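Local atomic coordinates of beta-lactamase Rm3 (Uncultured bacterium, PDB entry 5IQK), a protein that hydrolyses the amide bond of beta-lactam antibiotics with a pair of zinc ions, as a subclass B3 metallo-beta-lactamase. Residues A[8-13]-A[29-34]; A[15-20]-A[228-233]; A[150-155]-A[209-214]; A[178-183]-A[220-225]. All coordinates share one frame; numbering follows the deposited sequence.

Interaction 1. Residues A[8-13]-A[29-34]; sequences ATWNAD and KGLSSV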
loop_
_atom_site.group_PDB
_atom_site.type_symbol
_atom_site.label_atom_id
_atom_site.label_comp_id
_atom_site.label_asym_id
_atom_site.label_seq_id
_atom_site.Cartn_x
_atom_site.Cartn_y
_atom_site.Cartn_z
ATOM N N ALA A 8 -17.750 -2.623 -1.383
ATOM C CA ALA A 8 -18.367 -1.584 -2.225
ATOM C C ALA A 8 -17.873 -0.197 -1.827
ATOM O O ALA A 8 -17.588 0.647 -2.683
ATOM C CB ALA A 8 -19.886 -1.646 -2.138
ATOM N N THR A 9 -17.792 0.046 -0.524
ATOM C CA THR A 9 -17.272 1.311 -0.012
ATOM C C THR A 9 -15.796 1.501 -0.343
ATOM O O THR A 9 -15.394 2.551 -0.840
ATOM C CB THR A 9 -17.463 1.419 1.513
ATOM O OG1 THR A 9 -18.860 1.469 1.798
ATOM C CG2 THR A 9 -16.819 2.691 2.050
ATOM N N TRP A 10 -14.992 0.485 -0.066
ATOM C CA TRP A 10 -13.557 0.565 -0.344
ATOM C C TRP A 10 -13.268 0.811 -1.828
ATOM O O TRP A 10 -12.311 1.517 -2.166
ATOM C CB TRP A 10 -12.858 -0.711 0.113
ATOM C CG TRP A 10 -12.718 -0.823 1.630
ATOM C CD1 TRP A 10 -13.121 0.086 2.566
ATOM C CD2 TRP A 10 -12.134 -1.913 2.352
ATOM N NE1 TRP A 10 -12.821 -0.378 3.840
ATOM C CE2 TRP A 10 -12.207 -1.598 3.727
ATOM C CE3 TRP A 10 -11.572 -3.130 1.968
ATOM C CZ2 TRP A 10 -11.729 -2.461 4.719
ATOM C CZ3 TRP A 10 -11.094 -3.984 2.955
ATOM C CH2 TRP A 10 -11.170 -3.640 4.307
ATOM N N ASN A 11 -14.068 0.211 -2.706
ATOM C CA ASN A 11 -13.799 0.284 -4.147
ATOM C C ASN A 11 -14.486 1.443 -4.870
ATOM O O ASN A 11 -14.420 1.522 -6.091
ATOM C CB ASN A 11 -14.208 -1.029 -4.828
ATOM C CG ASN A 11 -13.567 -1.210 -6.198
ATOM O OD1 ASN A 11 -12.368 -1.012 -6.364
ATOM N ND2 ASN A 11 -14.376 -1.575 -7.185
ATOM N N ALA A 12 -15.134 2.332 -4.127
ATOM C CA ALA A 12 -15.866 3.450 -4.736
ATOM C C ALA A 12 -14.948 4.344 -5.571
ATOM O O ALA A 12 -13.775 4.528 -5.246
ATOM C CB ALA A 12 -16.562 4.268 -3.667
ATOM N N ASP A 13 -15.500 4.881 -6.650
ATOM C CA ASP A 13 -14.764 5.772 -7.542
ATOM C C ASP A 13 -14.061 6.900 -6.816
ATOM O O ASP A 13 -14.633 7.544 -5.935
ATOM C CB ASP A 13 -15.701 6.407 -8.568
ATOM C CG ASP A 13 -16.211 5.428 -9.589
ATOM O OD1 ASP A 13 -15.755 4.266 -9.608
ATOM O OD2 ASP A 13 -17.072 5.843 -10.394
ATOM N N LYS A 29 -11.806 5.152 -3.320
ATOM C CA LYS A 29 -12.117 5.899 -2.108
ATOM C C LYS A 29 -11.530 5.251 -0.841
ATOM O O LYS A 29 -11.223 5.947 0.128
ATOM C CB LYS A 29 -13.625 6.057 -1.951
ATOM C CG LYS A 29 -14.019 7.256 -1.111
ATOM C CD LYS A 29 -13.678 8.553 -1.812
ATOM C CE LYS A 29 -14.692 8.889 -2.903
ATOM N NZ LYS A 29 -14.335 10.114 -3.664
ATOM N N GLY A 30 -11.389 3.932 -0.838
ATOM C CA GLY A 30 -10.951 3.250 0.376
ATOM C C GLY A 30 -9.709 2.399 0.227
ATOM O O GLY A 30 -9.299 1.742 1.192
ATOM N N LEU A 31 -9.110 2.412 -0.969
ATOM C CA LEU A 31 -7.925 1.601 -1.281
ATOM C C LEU A 31 -6.967 2.385 -2.170
ATOM O O LEU A 31 -7.359 2.818 -3.255
ATOM C CB LEU A 31 -8.335 0.310 -1.988
ATOM C CG LEU A 31 -9.280 -0.623 -1.227
ATOM C CD1 LEU A 31 -9.810 -1.695 -2.168
ATOM C CD2 LEU A 31 -8.550 -1.238 -0.044
ATOM N N SER A 32 -5.709 2.537 -1.750
ATOM C CA SER A 32 -4.786 3.381 -2.504
ATOM C C SER A 32 -4.127 2.632 -3.650
ATOM O O SER A 32 -3.935 1.420 -3.600
ATOM C CB SER A 32 -3.706 3.973 -1.589
ATOM O OG SER A 32 -4.284 4.824 -0.605
ATOM N N SER A 33 -3.840 3.377 -4.704
ATOM C CA SER A 33 -2.949 2.942 -5.768
ATOM C C SER A 33 -2.223 4.199 -6.215
ATOM O O SER A 33 -2.839 5.258 -6.315
ATOM C CB SER A 33 -3.712 2.294 -6.926
ATOM O OG SER A 33 -2.798 1.846 -7.925
ATOM N N VAL A 34 -0.917 4.104 -6.447
ATOM C CA VAL A 34 -0.114 5.287 -6.728
ATOM C C VAL A 34 0.738 5.068 -7.983
ATOM O O VAL A 34 1.368 4.015 -8.143
ATOM C CB VAL A 34 0.797 5.647 -5.511
ATOM C CG1 VAL A 34 1.845 6.705 -5.887
ATOM C CG2 VAL A 34 -0.055 6.139 -4.340
#

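Interaction 2. Residues A[15-20]-A[228-233]; sequences APFRLF and QLWQRL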
loop_
_atom_site.group_PDB
_atom_site.type_symbol
_atom_site.label_atom_id
_atom_site.label_comp_id
_atom_site.label_asym_id
_atom_site.label_seq_id
_atom_site.Cartn_x
_atom_site.Cartn_y
_atom_site.Cartn_z
ATOM N N ALA A 15 -11.779 10.186 -8.454
ATOM C CA ALA A 15 -11.092 10.835 -9.571
ATOM C C ALA A 15 -9.593 10.958 -9.274
ATOM O O ALA A 15 -9.212 11.392 -8.189
ATOM C CB ALA A 15 -11.708 12.201 -9.845
ATOM N N PRO A 16 -8.733 10.569 -10.234
ATOM C CA PRO A 16 -7.282 10.597 -9.998
ATOM C C PRO A 16 -6.719 12.018 -9.943
ATOM O O PRO A 16 -7.320 12.928 -10.500
ATOM C CB PRO A 16 -6.724 9.836 -11.197
ATOM C CG PRO A 16 -7.706 10.120 -12.291
ATOM C CD PRO A 16 -9.055 10.170 -11.616
ATOM N N PHE A 17 -5.582 12.199 -9.275
ATOM C CA PHE A 17 -4.985 13.525 -9.111
ATOM C C PHE A 17 -3.479 13.460 -8.851
ATOM O O PHE A 17 -2.947 12.459 -8.361
ATOM C CB PHE A 17 -5.660 14.291 -7.962
ATOM C CG PHE A 17 -5.656 13.553 -6.644
ATOM C CD1 PHE A 17 -4.694 13.825 -5.680
ATOM C CD2 PHE A 17 -6.623 12.603 -6.369
ATOM C CE1 PHE A 17 -4.688 13.146 -4.467
ATOM C CE2 PHE A 17 -6.621 11.926 -5.168
ATOM C CZ PHE A 17 -5.652 12.199 -4.219
ATOM N N ARG A 18 -2.805 14.555 -9.077
ATOM C CA ARG A 18 -1.415 14.628 -8.801
ATOM C C ARG A 18 -1.159 14.926 -7.358
ATOM O O ARG A 18 -1.799 15.737 -6.759
ATOM C CB ARG A 18 -0.764 15.723 -9.649
ATOM C CG ARG A 18 0.654 16.033 -9.262
ATOM C CD ARG A 18 1.144 17.284 -9.975
ATOM N NE ARG A 18 2.333 17.086 -10.778
ATOM C CZ ARG A 18 2.781 17.978 -11.618
ATOM N NH1 ARG A 18 2.137 19.116 -11.737
ATOM N NH2 ARG A 18 3.872 17.767 -12.313
ATOM N N LEU A 19 -0.192 14.244 -6.790
ATOM C CA LEU A 19 0.182 14.473 -5.401
ATOM C C LEU A 19 1.309 15.478 -5.312
ATOM O O LEU A 19 1.157 16.556 -4.734
ATOM C CB LEU A 19 0.591 13.164 -4.738
ATOM C CG LEU A 19 -0.581 12.257 -4.422
ATOM C CD1 LEU A 19 -0.074 10.827 -4.264
ATOM C CD2 LEU A 19 -1.253 12.748 -3.149
ATOM N N PHE A 20 2.445 15.102 -5.891
ATOM C CA PHE A 20 3.606 15.971 -5.984
ATOM C C PHE A 20 4.500 15.493 -7.115
ATOM O O PHE A 20 4.835 14.315 -7.188
ATOM C CB PHE A 20 4.381 16.006 -4.669
ATOM C CG PHE A 20 5.499 17.005 -4.664
ATOM C CD1 PHE A 20 6.809 16.604 -4.887
ATOM C CD2 PHE A 20 5.239 18.350 -4.465
ATOM C CE1 PHE A 20 7.840 17.526 -4.894
ATOM C CE2 PHE A 20 6.265 19.282 -4.477
ATOM C CZ PHE A 20 7.566 18.870 -4.693
ATOM N N GLN A 228 -5.499 10.593 6.204
ATOM C CA GLN A 228 -6.375 11.758 5.993
ATOM C C GLN A 228 -6.296 12.303 4.568
ATOM O O GLN A 228 -6.310 13.532 4.350
ATOM C CB GLN A 228 -6.039 12.883 6.979
ATOM C CG GLN A 228 -6.138 12.474 8.453
ATOM C CD GLN A 228 -4.869 11.793 8.930
ATOM O OE1 GLN A 228 -3.765 12.244 8.619
ATOM N NE2 GLN A 228 -5.015 10.693 9.673
ATOM N N LEU A 229 -6.231 11.403 3.590
ATOM C CA LEU A 229 -5.996 11.841 2.212
ATOM C C LEU A 229 -7.147 12.677 1.674
ATOM O O LEU A 229 -6.920 13.580 0.855
ATOM C CB LEU A 229 -5.746 10.649 1.287
ATOM C CG LEU A 229 -5.280 10.987 -0.133
ATOM C CD1 LEU A 229 -4.024 11.851 -0.100
ATOM C CD2 LEU A 229 -5.032 9.723 -0.939
ATOM N N TRP A 230 -8.377 12.385 2.093
ATOM C CA TRP A 230 -9.506 13.128 1.529
ATOM C C TRP A 230 -9.643 14.515 2.147
ATOM O O TRP A 230 -10.072 15.452 1.463
ATOM C CB TRP A 230 -10.799 12.309 1.653
ATOM C CG TRP A 230 -10.637 10.935 1.082
ATOM C CD1 TRP A 230 -11.083 9.760 1.629
ATOM C CD2 TRP A 230 -9.921 10.572 -0.121
ATOM N NE1 TRP A 230 -10.711 8.701 0.835
ATOM C CE2 TRP A 230 -9.996 9.167 -0.237
ATOM C CE3 TRP A 230 -9.242 11.300 -1.115
ATOM C CZ2 TRP A 230 -9.415 8.472 -1.302
ATOM C CZ3 TRP A 230 -8.662 10.609 -2.169
ATOM C CH2 TRP A 230 -8.753 9.206 -2.253
ATOM N N GLN A 231 -9.248 14.677 3.408
ATOM C CA GLN A 231 -9.165 16.023 3.981
ATOM C C GLN A 231 -8.094 16.831 3.241
ATOM O O GLN A 231 -8.299 18.001 2.879
ATOM C CB GLN A 231 -8.839 15.996 5.471
ATOM C CG GLN A 231 -9.939 15.400 6.357
ATOM C CD GLN A 231 -9.779 13.905 6.560
ATOM O OE1 GLN A 231 -9.288 13.189 5.685
ATOM N NE2 GLN A 231 -10.187 13.426 7.728
ATOM N N ARG A 232 -6.945 16.197 3.045
ATOM C CA ARG A 232 -5.807 16.805 2.347
ATOM C C ARG A 232 -6.171 17.191 0.914
ATOM O O ARG A 232 -5.855 18.302 0.462
ATOM C CB ARG A 232 -4.629 15.816 2.371
ATOM C CG ARG A 232 -4.005 15.716 3.758
ATOM C CD ARG A 232 -3.146 14.467 3.955
ATOM N NE ARG A 232 -1.918 14.417 3.176
ATOM C CZ ARG A 232 -1.333 13.280 2.812
ATOM N NH1 ARG A 232 -1.881 12.112 3.137
ATOM N NH2 ARG A 232 -0.215 13.309 2.122
ATOM N N LEU A 233 -6.844 16.283 0.205
ATOM C CA LEU A 233 -7.317 16.558 -1.155
ATOM C C LEU A 233 -8.268 17.744 -1.196
ATOM O O LEU A 233 -8.134 18.611 -2.060
ATOM C CB LEU A 233 -8.003 15.335 -1.770
ATOM C CG LEU A 233 -8.575 15.539 -3.182
ATOM C CD1 LEU A 233 -7.447 15.868 -4.176
ATOM C CD2 LEU A 233 -9.330 14.312 -3.649
#

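Interaction 3. Residues A[150-155]-A[209-214]; sequences HATPGH and ETLEKL. With ZN (zinc ion), chain C.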
loop_
_atom_site.group_PDB
_atom_site.type_symbol
_atom_site.label_atom_id
_atom_site.label_comp_id
_atom_site.label_asym_id
_atom_site.label_seq_id
_atom_site.Cartn_x
_atom_site.Cartn_y
_atom_site.Cartn_z
ATOM N N HIS A 150 10.927 -1.147 2.415
ATOM C CA HIS A 150 11.167 -1.214 3.847
ATOM C C HIS A 150 10.239 -2.256 4.434
ATOM O O HIS A 150 9.019 -2.120 4.347
ATOM C CB HIS A 150 10.936 0.142 4.513
ATOM C CG HIS A 150 11.736 1.248 3.911
ATOM N ND1 HIS A 150 12.980 1.611 4.382
ATOM C CD2 HIS A 150 11.482 2.058 2.857
ATOM C CE1 HIS A 150 13.451 2.603 3.650
ATOM N NE2 HIS A 150 12.561 2.894 2.718
ATOM N N ALA A 151 10.807 -3.296 5.035
ATOM C CA ALA A 151 9.966 -4.327 5.648
ATOM C C ALA A 151 9.142 -3.728 6.783
ATOM O O ALA A 151 9.710 -3.176 7.733
ATOM C CB ALA A 151 10.821 -5.486 6.157
ATOM N N THR A 152 7.811 -3.815 6.677
ATOM C CA THR A 152 6.924 -3.335 7.746
ATOM C C THR A 152 5.777 -4.308 8.035
ATOM O O THR A 152 4.600 -3.991 7.862
ATOM C CB THR A 152 6.333 -1.921 7.423
ATOM O OG1 THR A 152 5.603 -1.945 6.185
ATOM C CG2 THR A 152 7.445 -0.878 7.356
ATOM N N PRO A 153 6.124 -5.495 8.516
ATOM C CA PRO A 153 5.109 -6.503 8.848
ATOM C C PRO A 153 4.361 -6.200 10.153
ATOM O O PRO A 153 4.690 -5.244 10.872
ATOM C CB PRO A 153 5.938 -7.786 8.990
ATOM C CG PRO A 153 7.250 -7.310 9.482
ATOM C CD PRO A 153 7.493 -5.978 8.786
ATOM N N GLY A 154 3.369 -7.032 10.453
ATOM C CA GLY A 154 2.589 -6.903 11.670
ATOM C C GLY A 154 1.113 -7.090 11.376
ATOM O O GLY A 154 0.465 -7.985 11.918
ATOM N N HIS A 155 0.578 -6.245 10.502
ATOM C CA HIS A 155 -0.776 -6.424 9.996
ATOM C C HIS A 155 -0.825 -7.714 9.181
ATOM O O HIS A 155 -1.837 -8.425 9.191
ATOM C CB HIS A 155 -1.192 -5.191 9.172
ATOM C CG HIS A 155 -2.454 -5.360 8.387
ATOM N ND1 HIS A 155 -3.708 -5.154 8.928
ATOM C CD2 HIS A 155 -2.658 -5.672 7.083
ATOM C CE1 HIS A 155 -4.626 -5.357 7.998
ATOM N NE2 HIS A 155 -4.013 -5.655 6.865
ATOM N N GLU A 209 8.827 1.458 14.765
ATOM C CA GLU A 209 10.130 2.095 14.833
ATOM C C GLU A 209 10.614 2.514 13.447
ATOM O O GLU A 209 11.152 3.600 13.270
ATOM C CB GLU A 209 11.143 1.130 15.442
ATOM C CG GLU A 209 10.908 0.779 16.897
ATOM C CD GLU A 209 11.671 -0.462 17.312
ATOM O OE1 GLU A 209 12.462 -0.965 16.491
ATOM O OE2 GLU A 209 11.512 -0.905 18.469
ATOM N N THR A 210 10.427 1.624 12.476
ATOM C CA THR A 210 10.883 1.852 11.110
ATOM C C THR A 210 10.166 3.031 10.472
ATOM O O THR A 210 10.793 3.946 9.932
ATOM C CB THR A 210 10.655 0.608 10.233
ATOM O OG1 THR A 210 11.518 -0.448 10.668
ATOM C CG2 THR A 210 10.947 0.919 8.768
ATOM N N LEU A 211 8.845 3.006 10.550
ATOM C CA LEU A 211 8.052 4.013 9.871
ATOM C C LEU A 211 8.205 5.385 10.512
ATOM O O LEU A 211 8.262 6.396 9.799
ATOM C CB LEU A 211 6.578 3.599 9.829
ATOM C CG LEU A 211 6.204 2.559 8.762
ATOM C CD1 LEU A 211 4.810 2.007 9.005
ATOM C CD2 LEU A 211 6.283 3.192 7.366
ATOM N N GLU A 212 8.323 5.437 11.836
ATOM C CA GLU A 212 8.304 6.735 12.504
ATOM C C GLU A 212 9.582 7.542 12.287
ATOM O O GLU A 212 9.588 8.754 12.498
ATOM C CB GLU A 212 8.063 6.576 14.010
ATOM C CG GLU A 212 9.265 6.062 14.784
ATOM C CD GLU A 212 8.927 5.753 16.233
ATOM O OE1 GLU A 212 7.794 6.068 16.654
ATOM O OE2 GLU A 212 9.791 5.195 16.946
ATOM N N LYS A 213 10.653 6.902 11.828
ATOM C CA LYS A 213 11.867 7.666 11.593
ATOM C C LYS A 213 12.254 7.761 10.117
ATOM O O LYS A 213 13.333 8.257 9.794
ATOM C CB LYS A 213 13.036 7.098 12.403
ATOM C CG LYS A 213 13.395 5.656 12.140
ATOM C CD LYS A 213 14.445 5.183 13.144
ATOM C CE LYS A 213 14.805 3.716 12.940
ATOM N NZ LYS A 213 15.303 3.434 11.563
ATOM N N LEU A 214 11.364 7.335 9.226
ATOM C CA LEU A 214 11.547 7.577 7.795
ATOM C C LEU A 214 11.456 9.056 7.458
ATOM O O LEU A 214 10.569 9.745 7.958
ATOM C CB LEU A 214 10.490 6.837 6.971
ATOM C CG LEU A 214 10.586 5.351 6.663
ATOM C CD1 LEU A 214 9.445 4.995 5.740
ATOM C CD2 LEU A 214 11.912 5.050 5.993
HETATM ZN ZN ZN C . -4.578 -6.002 4.925
HETATM O O HOH W 1 -4.951 -3.480 5.278
HETATM O O HOH W 2 -6.228 -5.226 4.400
#

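Interaction 4. Residues A[178-183]-A[220-225]; sequences ADSINA and ISAHPE. With ZN (zinc ion), chain D.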
loop_
_atom_site.group_PDB
_atom_site.type_symbol
_atom_site.label_atom_id
_atom_site.label_comp_id
_atom_site.label_asym_id
_atom_site.label_seq_id
_atom_site.Cartn_x
_atom_site.Cartn_y
_atom_site.Cartn_z
ATOM N N ALA A 178 2.976 3.980 2.884
ATOM C CA ALA A 178 3.040 3.180 4.106
ATOM C C ALA A 178 2.029 2.058 4.068
ATOM O O ALA A 178 0.846 2.269 3.798
ATOM C CB ALA A 178 2.814 4.045 5.331
ATOM N N ASP A 179 2.505 0.852 4.333
ATOM C CA ASP A 179 1.607 -0.275 4.414
ATOM C C ASP A 179 0.699 -0.146 5.632
ATOM O O ASP A 179 0.997 0.589 6.578
ATOM C CB ASP A 179 2.386 -1.591 4.482
ATOM C CG ASP A 179 1.494 -2.793 4.232
ATOM O OD1 ASP A 179 0.389 -2.603 3.648
ATOM O OD2 ASP A 179 1.878 -3.905 4.625
ATOM N N SER A 180 -0.410 -0.869 5.598
ATOM C CA SER A 180 -1.243 -1.053 6.790
ATOM C C SER A 180 -0.409 -1.575 7.939
ATOM O O SER A 180 0.375 -2.499 7.750
ATOM C CB SER A 180 -2.373 -2.046 6.506
ATOM O OG SER A 180 -3.185 -1.597 5.441
ATOM N N ILE A 181 -0.581 -0.985 9.121
ATOM C CA ILE A 181 0.046 -1.474 10.347
ATOM C C ILE A 181 -0.992 -1.558 11.467
ATOM O O ILE A 181 -0.652 -1.498 12.654
ATOM C CB ILE A 181 1.215 -0.571 10.787
ATOM C CG1 ILE A 181 0.780 0.890 10.798
ATOM C CG2 ILE A 181 2.402 -0.758 9.852
ATOM C CD1 ILE A 181 1.804 1.825 11.401
ATOM N N ASN A 182 -2.258 -1.700 11.079
ATOM C CA ASN A 182 -3.320 -1.800 12.063
ATOM C C ASN A 182 -3.531 -3.250 12.502
ATOM O O ASN A 182 -3.640 -4.164 11.676
ATOM C CB ASN A 182 -4.624 -1.174 11.529
ATOM C CG ASN A 182 -5.124 -1.798 10.216
ATOM O OD1 ASN A 182 -4.348 -2.228 9.358
ATOM N ND2 ASN A 182 -6.445 -1.817 10.054
ATOM N N ALA A 183 -3.566 -3.444 13.818
ATOM C CA ALA A 183 -3.767 -4.763 14.411
ATOM C C ALA A 183 -5.244 -5.166 14.367
ATOM O O ALA A 183 -5.969 -5.080 15.377
ATOM C CB ALA A 183 -3.245 -4.790 15.853
ATOM N N ILE A 220 1.283 8.572 1.653
ATOM C CA ILE A 220 0.080 7.883 1.213
ATOM C C ILE A 220 -0.001 6.538 1.950
ATOM O O ILE A 220 0.913 5.714 1.853
ATOM C CB ILE A 220 0.055 7.635 -0.302
ATOM C CG1 ILE A 220 0.266 8.939 -1.083
ATOM C CG2 ILE A 220 -1.264 6.980 -0.701
ATOM C CD1 ILE A 220 1.716 9.176 -1.475
ATOM N N SER A 221 -1.074 6.321 2.698
ATOM C CA SER A 221 -1.267 5.029 3.374
ATOM C C SER A 221 -2.084 4.074 2.503
ATOM O O SER A 221 -2.957 4.507 1.749
ATOM C CB SER A 221 -1.960 5.223 4.729
ATOM O OG SER A 221 -3.103 6.044 4.572
ATOM N N ALA A 222 -1.812 2.777 2.634
ATOM C CA ALA A 222 -2.463 1.748 1.825
ATOM C C ALA A 222 -3.986 1.884 1.875
ATOM O O ALA A 222 -4.663 1.723 0.858
ATOM C CB ALA A 222 -2.025 0.356 2.291
ATOM N N HIS A 223 -4.516 2.202 3.054
ATOM C CA HIS A 223 -5.908 2.655 3.159
ATOM C C HIS A 223 -5.858 4.172 3.329
ATOM O O HIS A 223 -5.396 4.654 4.365
ATOM C CB HIS A 223 -6.633 1.972 4.340
ATOM C CG HIS A 223 -6.962 0.532 4.097
ATOM N ND1 HIS A 223 -8.244 0.089 3.836
ATOM C CD2 HIS A 223 -6.175 -0.569 4.086
ATOM C CE1 HIS A 223 -8.227 -1.218 3.652
ATOM N NE2 HIS A 223 -6.985 -1.644 3.817
ATOM N N PRO A 224 -6.293 4.934 2.299
ATOM C CA PRO A 224 -6.003 6.375 2.220
ATOM C C PRO A 224 -6.528 7.201 3.402
ATOM O O PRO A 224 -5.839 8.132 3.799
ATOM C CB PRO A 224 -6.676 6.805 0.900
ATOM C CG PRO A 224 -7.682 5.747 0.605
ATOM C CD PRO A 224 -7.079 4.472 1.144
ATOM N N GLU A 225 -7.689 6.873 3.970
ATOM C CA GLU A 225 -8.208 7.668 5.078
ATOM C C GLU A 225 -7.305 7.588 6.312
ATOM O O GLU A 225 -7.379 8.454 7.180
ATOM C CB GLU A 225 -9.635 7.241 5.456
ATOM C CG GLU A 225 -10.287 6.272 4.491
ATOM C CD GLU A 225 -9.709 4.869 4.594
ATOM O OE1 GLU A 225 -9.339 4.308 3.544
ATOM O OE2 GLU A 225 -9.622 4.335 5.722
HETATM ZN ZN ZN D . -6.228 -3.445 3.273
HETATM O O HOH W 1 -4.951 -3.480 5.278
HETATM O O HOH W 2 -6.228 -5.226 4.400
#

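Interaction 1. Residues A[8-13]-A[29-34]
Two backbone hydrogen bonds join the C-terminal end of helix 5-10 to the loop between strands 23-25 and 34-36, beside the zinc centre. Asn11 is the first residue to leave helical geometry, and the flanking carbonyls of Trp10 and Ala12 take the loop's N-H groups. Gly30 N donates to Trp10 O at 2.9 Å, bent to 138° at the hydrogen, with the donor above the carbonyl plane. Lys29 N reaches Ala12 O at 2.8 Å, straighter and in that carbonyl's plane. The backbones are pressed together at Gly30, whose CA lies 3.8 Å from Trp10 CA; a CB there would clash with that CA, so the missing side chain permits the approach. Next to this join, Trp10 CB meets Leu31 CG at 3.8 Å, the side chains crossing obliquely, and Leu31 CD2 comes to 4.1 Å from Trp10 CE3 of the indole. Lys29 CB meets Ala12 CB at 3.8 Å. From there the lysine chain, bent at chi2 and chi3 (68° and 78°), brings CE to 3.3 Å from Asp13 O, while NZ bonds to Gln14. Trp10 also meets the zinc ligand His223 edge-to-face, and both Trp10 and Leu31 touch the ligand Asp81. Both hydrogen bonds of the join are thus main chain, satisfying carbonyls at and just beyond the helix end, and the apolar Trp10-Leu31 contact adds to them beside the metal ligands.

Interaction 2. Residues A[15-20]-A[228-233]
An apolar cluster of the metallo-beta-lactamase alpha-beta/beta-alpha sandwich forms where helix 229-239, which follows strand 218-221 of the other sheet, packs against strand 17-20 at the edge of the seven-stranded sheet. Strand 17-20 and the helical residues 229-233 run nearly perpendicular, at 95°, with their axes 11.6 Å apart. Phe17 is at the centre. Its CG sits in the crowded position between backbone N and carbonyl carbon (chi1 55°), which sends the ring toward the helix. Leu233 comes tip to tip with it: CD1 lies over the ring centre, 3.7 Å from the centroid and 9° off the normal, a well-centred CH-pi contact. Leu229 CD2 approaches at the ring edge, 4.2 Å from Phe17 CZ. Trp230 crosses Phe17 at about a right angle, its CZ3 3.9 Å from Phe17 CE2, which lies near the indole plane at its edge. Leu19 adds a flank, CD2 at 4.2 Å from Leu229 CD1. Tyr25 on the next strand meets both aromatic rings, and Trp230 NE1 bonds to Lys29 O. The strand and helix therefore hold each other by dispersion and CH-pi contact, and the one polar group of the indole is satisfied elsewhere.

Interaction 3. Residues A[150-155]-A[209-214]
Thr210, near the end of helix 200-212, is the first residue of 209-214 to touch the strand end and loop of 150-155. Its CG2, anti to the backbone N (chi1 of OG1 -68°), is the branch turned to the contact: it lies 4.2 Å from Thr152 CG2, where the two side chains cross obliquely, and 4.3 Å from His150 CB. The hydroxyl of Thr210 is spent within the helix, on His206 O. Leu211 follows. It crosses Thr152 at about a right angle, and its CG stands 3.9 Å from the same Thr152 CG2, so that this one methyl meets two successive helix residues. Thr152 can present it because its OG1 takes the crowded position between backbone N and carbonyl carbon (chi1 58°), where it bonds to Ser161 OG. Beyond the helix, the chain folds back with Leu214 N bonded to Leu211 O, and Leu214 reaches tip to tip toward His150. Its CD2 lies over one face of the imidazole, 3.9 Å from the centroid and 18° off the normal, displaced toward the rim nearest CE1; this is a CH-pi contact. His150 NE2 has its partner in Thr163 OG1, which would help set the ring's rotation. Further along 150-155, away from this helix, His155 binds zinc through NE2 at 2.0 Å, together with His77 and His79. Helix 200-212 thus packs beside the end of strand 145-151 in the five-stranded sheet, with strand 160-168 alongside at Ser161 and Thr163, and helix 249-269 touching Leu211 through Val254.

Interaction 4. Residues A[178-183]-A[220-225]
Ala178 and Ser221 pair as a parallel beta bridge, their CA atoms 4.7 Å apart, with Ala178 N donating to Ile220 O and its carbonyl receiving Ala222 N, each at 2.9 Å. The second bond arrives nearly along the C=O axis, at 169°, and the same oxygen takes a CA-H contact from Ser221. Past the bridge the chains diverge, and Ala222 CB fills the angle between them, 3.9 Å from both N and OG of Ser180. Here the neighbouring strands 171-178 and 218-221, the latter at the sheet's edge, run out into loops bordering the dinuclear zinc site of a metallo-beta-lactamase, one of them supplying His223. His223 NE2 binds one zinc at 2.0 Å, alongside Asp81 and His82. Ser180 OG, beside its own backbone N (chi1 -59°), lies at the imidazole edge, 3.4 Å from His223 CD2, and hydrogen-bonds at 2.6 Å to water 1, itself a metal ligand. Ser221 OG donates to His223 O from above the carbonyl plane, consistent with holding the backbone at the histidine in place. Asp179 OD1 accepts a weak bond from Ser180 N and one from His77 ND1; His77 binds the other zinc, so this second-shell carboxylate would probably polarise its imidazole.

Interactions 3 and 4 meet at the dinuclear centre, each supplying a histidine to a different zinc: waters 1 and 2 are ligands of both ions, and His155 ND1 bonds to Asn182 O at 2.9 Å. Their centres are about 11 Å apart. Interaction 1 joins this group from the far side of 220-225, where Ser32 N and Ser32 OG bond to Ala222 O and Ser221 O. Interaction 2 lies further out, with the side chain of Trp230 about 13 Å from a zinc ion; it connects to interaction 1 through the indole N-H and to interaction 4 through Pro224, against which Leu229 and Trp230 pack. Interactions 1 and 3, centred about 23 Å apart, do not touch, and 178-183 with 220-225 lies between them.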